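Local coordinates for HIAXHD3 (Humicola insolens, PDB 3ZXK), which hydrolyses arabinofuranose side chains as a family 43 exo-acting arabinofuranosidase, an enzyme that has served as the starting point for engineering endo-xylanase activity, at residues A5-D16 and G296-G308. Residues are numbered along the deposited sequence; the frame is centred on the assembly and turned at random.
Sequences ASTFTNPVLWED and GRWGTSYPIPVRG
Phe8 and Tyr302 form the antiparallel hydrogen-bonded pair at the centre of this contact: Phe8 N lies 2.9 Å from Tyr302 O, and Tyr302 N returns a bond to Phe8 O. Two further backbone bonds, Ile304 N to Ser6 O and Asn10 N to Thr300 O, extend the pairing beyond strands 7-9 and 301-303, whose directions are 154° apart.

Among side chains, the Phe8 ring carries the apolar contact. With chi1 at 72°, CG sits between the backbone N and carbonyl carbon, and the ring reaches across the neighbouring strand: Phe8 CE1 comes 3.6 Å from Tyr302 CB and 3.9 Å from Pro305 CD, and Pro303 O meets the ring edge in plane. Ile304 CD1 packs on Phe8 CB. Replacing Phe8 with an alanine would probably leave Tyr302 CB and Pro305 CD without their aromatic partner and open a gap where the ring lies.

The polar side-chain link is made by Asn10, whose ND2 donates to Gly299 O at 3.0 Å, with the acceptor only 6° out of the amide plane; its OD1 accepts from Val277 N. The two bonds fix the amide's rotation, with ND2 at the edge of the Trp298 indole. Within 296-308, Tyr302 OH accepts from Gly299 N (2.9 Å).

This two-stranded antiparallel sheet joins the chain's N-terminal end to the segment following the last blade, 250-290, of the five-bladed beta-propeller characteristic of family 43.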
loop_
_atom_site.group_PDB
_atom_site.type_symbol
_atom_site.label_atom_id
_atom_site.label_comp_id
_atom_site.label_asym_id
_atom_site.label_seq_id
_atom_site.Cartn_x
_atom_site.Cartn_y
_atom_site.Cartn_z
ATOM N N ALA A 5 -1.184 -27.347 5.700
ATOM C CA ALA A 5 -0.756 -27.082 4.293
ATOM C C ALA A 5 0.753 -26.898 4.219
ATOM O O ALA A 5 1.285 -25.905 4.728
ATOM C CB ALA A 5 -1.469 -25.859 3.739
ATOM N N SER A 6 1.426 -27.845 3.566
ATOM C CA SER A 6 2.890 -27.971 3.617
ATOM C C SER A 6 3.634 -27.126 2.582
ATOM O O SER A 6 4.864 -27.038 2.618
ATOM C CB SER A 6 3.272 -29.425 3.386
ATOM O OG SER A 6 2.960 -29.786 2.046
ATOM N N THR A 7 2.895 -26.577 1.621
ATOM C CA THR A 7 3.466 -25.700 0.596
ATOM C C THR A 7 2.610 -24.449 0.460
ATOM O O THR A 7 1.517 -24.357 1.046
ATOM C CB THR A 7 3.535 -26.412 -0.775
ATOM O OG1 THR A 7 2.209 -26.743 -1.186
ATOM C CG2 THR A 7 4.350 -27.706 -0.689
ATOM N N PHE A 8 3.123 -23.481 -0.289
ATOM C CA PHE A 8 2.351 -22.297 -0.638
ATOM C C PHE A 8 2.589 -21.932 -2.104
ATOM O O PHE A 8 3.583 -22.363 -2.712
ATOM C CB PHE A 8 2.732 -21.096 0.223
ATOM C CG PHE A 8 4.077 -20.518 -0.108
ATOM C CD1 PHE A 8 5.233 -21.072 0.451
ATOM C CD2 PHE A 8 4.201 -19.414 -0.974
ATOM C CE1 PHE A 8 6.493 -20.551 0.141
ATOM C CE2 PHE A 8 5.454 -18.891 -1.275
ATOM C CZ PHE A 8 6.603 -19.448 -0.715
ATOM N N THR A 9 1.675 -21.140 -2.649
ATOM C CA THR A 9 1.776 -20.633 -4.013
ATOM C C THR A 9 2.020 -19.117 -4.032
ATOM O O THR A 9 1.523 -18.371 -3.181
ATOM C CB THR A 9 0.532 -21.003 -4.845
ATOM O OG1 THR A 9 -0.629 -20.408 -4.261
ATOM C CG2 THR A 9 0.360 -22.522 -4.893
ATOM N N ASN A 10 2.807 -18.681 -5.002
ATOM C CA ASN A 10 3.030 -17.254 -5.255
ATOM C C ASN A 10 1.960 -16.698 -6.224
ATOM O O ASN A 10 1.507 -17.436 -7.094
ATOM C CB ASN A 10 4.418 -17.061 -5.858
ATOM C CG ASN A 10 5.511 -17.042 -4.799
ATOM O OD1 ASN A 10 5.431 -16.285 -3.827
ATOM N ND2 ASN A 10 6.542 -17.850 -4.999
ATOM N N PRO A 11 1.538 -15.418 -6.075
ATOM C CA PRO A 11 1.976 -14.475 -5.053
ATOM C C PRO A 11 1.373 -14.787 -3.677
ATOM O O PRO A 11 0.312 -15.435 -3.574
ATOM C CB PRO A 11 1.489 -13.132 -5.593
ATOM C CG PRO A 11 0.229 -13.489 -6.317
ATOM C CD PRO A 11 0.519 -14.817 -6.968
ATOM N N VAL A 12 2.048 -14.335 -2.625
ATOM C CA VAL A 12 1.533 -14.628 -1.289
ATOM C C VAL A 12 0.370 -13.722 -0.879
ATOM O O VAL A 12 -0.479 -14.125 -0.091
ATOM C CB VAL A 12 2.645 -14.664 -0.219
ATOM C CG1 VAL A 12 3.650 -15.738 -0.575
ATOM C CG2 VAL A 12 3.337 -13.303 -0.074
ATOM N N LEU A 13 0.300 -12.525 -1.458
ATOM C CA LEU A 13 -0.779 -11.586 -1.158
ATOM C C LEU A 13 -1.017 -10.839 -2.446
ATOM O O LEU A 13 -0.104 -10.189 -2.954
ATOM C CB LEU A 13 -0.353 -10.614 -0.055
ATOM C CG LEU A 13 -1.375 -9.514 0.293
ATOM C CD1 LEU A 13 -2.704 -10.056 0.790
ATOM C CD2 LEU A 13 -0.785 -8.529 1.290
ATOM N N TRP A 14 -2.219 -10.935 -3.007
ATOM C CA TRP A 14 -2.476 -10.294 -4.286
ATOM C C TRP A 14 -3.090 -8.940 -4.080
ATOM O O TRP A 14 -4.213 -8.664 -4.539
ATOM C CB TRP A 14 -3.388 -11.159 -5.129
ATOM C CG TRP A 14 -3.180 -10.923 -6.606
ATOM C CD1 TRP A 14 -3.113 -9.717 -7.277
ATOM C CD2 TRP A 14 -3.019 -11.952 -7.627
ATOM N NE1 TRP A 14 -2.935 -9.923 -8.615
ATOM C CE2 TRP A 14 -2.858 -11.253 -8.892
ATOM C CE3 TRP A 14 -3.006 -13.348 -7.612
ATOM C CZ2 TRP A 14 -2.657 -11.935 -10.082
ATOM C CZ3 TRP A 14 -2.798 -14.027 -8.817
ATOM C CH2 TRP A 14 -2.642 -13.336 -10.021
ATOM N N GLU A 15 -2.373 -8.089 -3.363
ATOM C CA GLU A 15 -2.828 -6.721 -3.084
ATOM C C GLU A 15 -1.595 -5.826 -3.139
ATOM O O GLU A 15 -0.493 -6.236 -2.742
ATOM C CB GLU A 15 -3.507 -6.617 -1.705
ATOM C CG GLU A 15 -4.878 -7.308 -1.604
ATOM C CD GLU A 15 -5.583 -7.123 -0.256
ATOM O OE1 GLU A 15 -5.277 -6.123 0.421
ATOM O OE2 GLU A 15 -6.432 -7.980 0.142
ATOM N N ASP A 16 -1.780 -4.596 -3.619
ATOM C CA ASP A 16 -0.708 -3.634 -3.865
ATOM C C ASP A 16 -0.030 -3.181 -2.558
ATOM O O ASP A 16 -0.576 -2.352 -1.844
ATOM C CB ASP A 16 -1.330 -2.443 -4.594
ATOM C CG ASP A 16 -0.356 -1.369 -4.937
ATOM O OD1 ASP A 16 0.791 -1.692 -5.306
ATOM O OD2 ASP A 16 -0.772 -0.187 -4.877
ATOM N N GLY A 296 15.063 -23.049 -13.308
ATOM C CA GLY A 296 15.727 -21.773 -13.057
ATOM C C GLY A 296 14.796 -20.580 -12.899
ATOM O O GLY A 296 15.241 -19.445 -12.897
ATOM N N ARG A 297 13.506 -20.843 -12.751
ATOM C CA ARG A 297 12.527 -19.788 -12.531
ATOM C C ARG A 297 12.316 -19.552 -11.039
ATOM O O ARG A 297 12.629 -20.404 -10.214
ATOM C CB ARG A 297 11.193 -20.151 -13.188
ATOM C CG ARG A 297 11.292 -20.415 -14.677
ATOM C CD ARG A 297 10.005 -21.013 -15.229
ATOM N NE ARG A 297 8.936 -20.018 -15.244
ATOM C CZ ARG A 297 8.672 -19.200 -16.267
ATOM N NH1 ARG A 297 9.398 -19.249 -17.379
ATOM N NH2 ARG A 297 7.676 -18.328 -16.170
ATOM N N TRP A 298 11.814 -18.373 -10.703
ATOM C CA TRP A 298 11.242 -18.139 -9.389
ATOM C C TRP A 298 10.031 -19.021 -9.313
ATOM O O TRP A 298 9.107 -18.901 -10.120
ATOM C CB TRP A 298 10.860 -16.675 -9.244
ATOM C CG TRP A 298 10.512 -16.272 -7.837
ATOM C CD1 TRP A 298 9.490 -16.762 -7.026
ATOM C CD2 TRP A 298 11.169 -15.243 -7.051
ATOM N NE1 TRP A 298 9.496 -16.128 -5.810
ATOM C CE2 TRP A 298 10.469 -15.180 -5.776
ATOM C CE3 TRP A 298 12.232 -14.372 -7.282
ATOM C CZ2 TRP A 298 10.867 -14.303 -4.756
ATOM C CZ3 TRP A 298 12.624 -13.497 -6.264
ATOM C CH2 TRP A 298 11.958 -13.464 -5.031
ATOM N N GLY A 299 10.033 -19.946 -8.372
ATOM C CA GLY A 299 9.031 -21.010 -8.358
ATOM C C GLY A 299 7.619 -20.540 -8.065
ATOM O O GLY A 299 7.401 -19.596 -7.299
ATOM N N THR A 300 6.650 -21.220 -8.666
ATOM C CA THR A 300 5.241 -20.927 -8.388
ATOM C C THR A 300 4.800 -21.466 -7.021
ATOM O O THR A 300 3.887 -20.925 -6.391
ATOM C CB THR A 300 4.337 -21.475 -9.512
ATOM O OG1 THR A 300 4.537 -22.878 -9.616
ATOM C CG2 THR A 300 4.698 -20.829 -10.848
ATOM N N SER A 301 5.473 -22.517 -6.553
ATOM C CA SER A 301 5.219 -23.046 -5.202
ATOM C C SER A 301 6.492 -23.478 -4.522
ATOM O O SER A 301 7.439 -23.955 -5.161
ATOM C CB SER A 301 4.232 -24.224 -5.225
ATOM O OG SER A 301 4.820 -25.329 -5.858
ATOM N N TYR A 302 6.493 -23.340 -3.204
ATOM C CA TYR A 302 7.624 -23.734 -2.383
ATOM C C TYR A 302 7.132 -24.310 -1.053
ATOM O O TYR A 302 5.967 -24.109 -0.681
ATOM C CB TYR A 302 8.466 -22.500 -2.086
ATOM C CG TYR A 302 9.335 -22.008 -3.208
ATOM C CD1 TYR A 302 10.487 -22.712 -3.599
ATOM C CD2 TYR A 302 9.071 -20.789 -3.819
ATOM C CE1 TYR A 302 11.311 -22.230 -4.619
ATOM C CE2 TYR A 302 9.902 -20.285 -4.821
ATOM C CZ TYR A 302 11.014 -21.015 -5.225
ATOM O OH TYR A 302 11.853 -20.519 -6.207
ATOM N N PRO A 303 8.018 -25.007 -0.310
ATOM C CA PRO A 303 7.633 -25.440 1.042
ATOM C C PRO A 303 7.260 -24.253 1.947
ATOM O O PRO A 303 7.803 -23.151 1.821
ATOM C CB PRO A 303 8.896 -26.117 1.575
ATOM C CG PRO A 303 9.624 -26.575 0.330
ATOM C CD PRO A 303 9.372 -25.471 -0.680
ATOM N N ILE A 304 6.344 -24.498 2.865
ATOM C CA ILE A 304 5.879 -23.446 3.746
ATOM C C ILE A 304 7.052 -23.003 4.654
ATOM O O ILE A 304 7.772 -23.820 5.185
ATOM C CB ILE A 304 4.620 -23.908 4.546
ATOM C CG1 ILE A 304 3.895 -22.704 5.156
ATOM C CG2 ILE A 304 4.974 -25.007 5.551
ATOM C CD1 ILE A 304 3.128 -21.893 4.144
ATOM N N PRO A 305 7.274 -21.690 4.811
ATOM C CA PRO A 305 8.469 -21.281 5.583
ATOM C C PRO A 305 8.406 -21.622 7.067
ATOM O O PRO A 305 9.448 -21.783 7.706
ATOM C CB PRO A 305 8.525 -19.760 5.352
ATOM C CG PRO A 305 7.830 -19.578 4.007
ATOM C CD PRO A 305 6.698 -20.577 4.039
ATOM N N VAL A 306 7.197 -21.714 7.606
ATOM C CA VAL A 306 7.003 -22.106 9.000
ATOM C C VAL A 306 5.965 -23.204 9.051
ATOM O O VAL A 306 4.885 -23.041 8.496
ATOM C CB VAL A 306 6.577 -20.904 9.888
ATOM C CG1 VAL A 306 6.221 -21.340 11.309
ATOM C CG2 VAL A 306 7.705 -19.893 9.930
ATOM N N ARG A 307 6.298 -24.300 9.735
ATOM C CA ARG A 307 5.424 -25.482 9.839
ATOM C C ARG A 307 4.567 -25.359 11.079
ATOM O O ARG A 307 5.054 -24.930 12.121
ATOM C CB ARG A 307 6.236 -26.801 9.843
ATOM C CG ARG A 307 6.995 -27.012 8.523
ATOM C CD ARG A 307 8.223 -27.923 8.656
ATOM N NE ARG A 307 9.278 -27.320 9.459
ATOM C CZ ARG A 307 10.164 -26.437 9.017
ATOM N NH1 ARG A 307 10.144 -26.002 7.754
ATOM N NH2 ARG A 307 11.080 -25.979 9.855
ATOM N N GLY A 308 3.291 -25.724 10.966
ATOM C CA GLY A 308 2.363 -25.658 12.099
ATOM C C GLY A 308 2.216 -24.247 12.645
ATOM O O GLY A 308 2.123 -24.048 13.850
#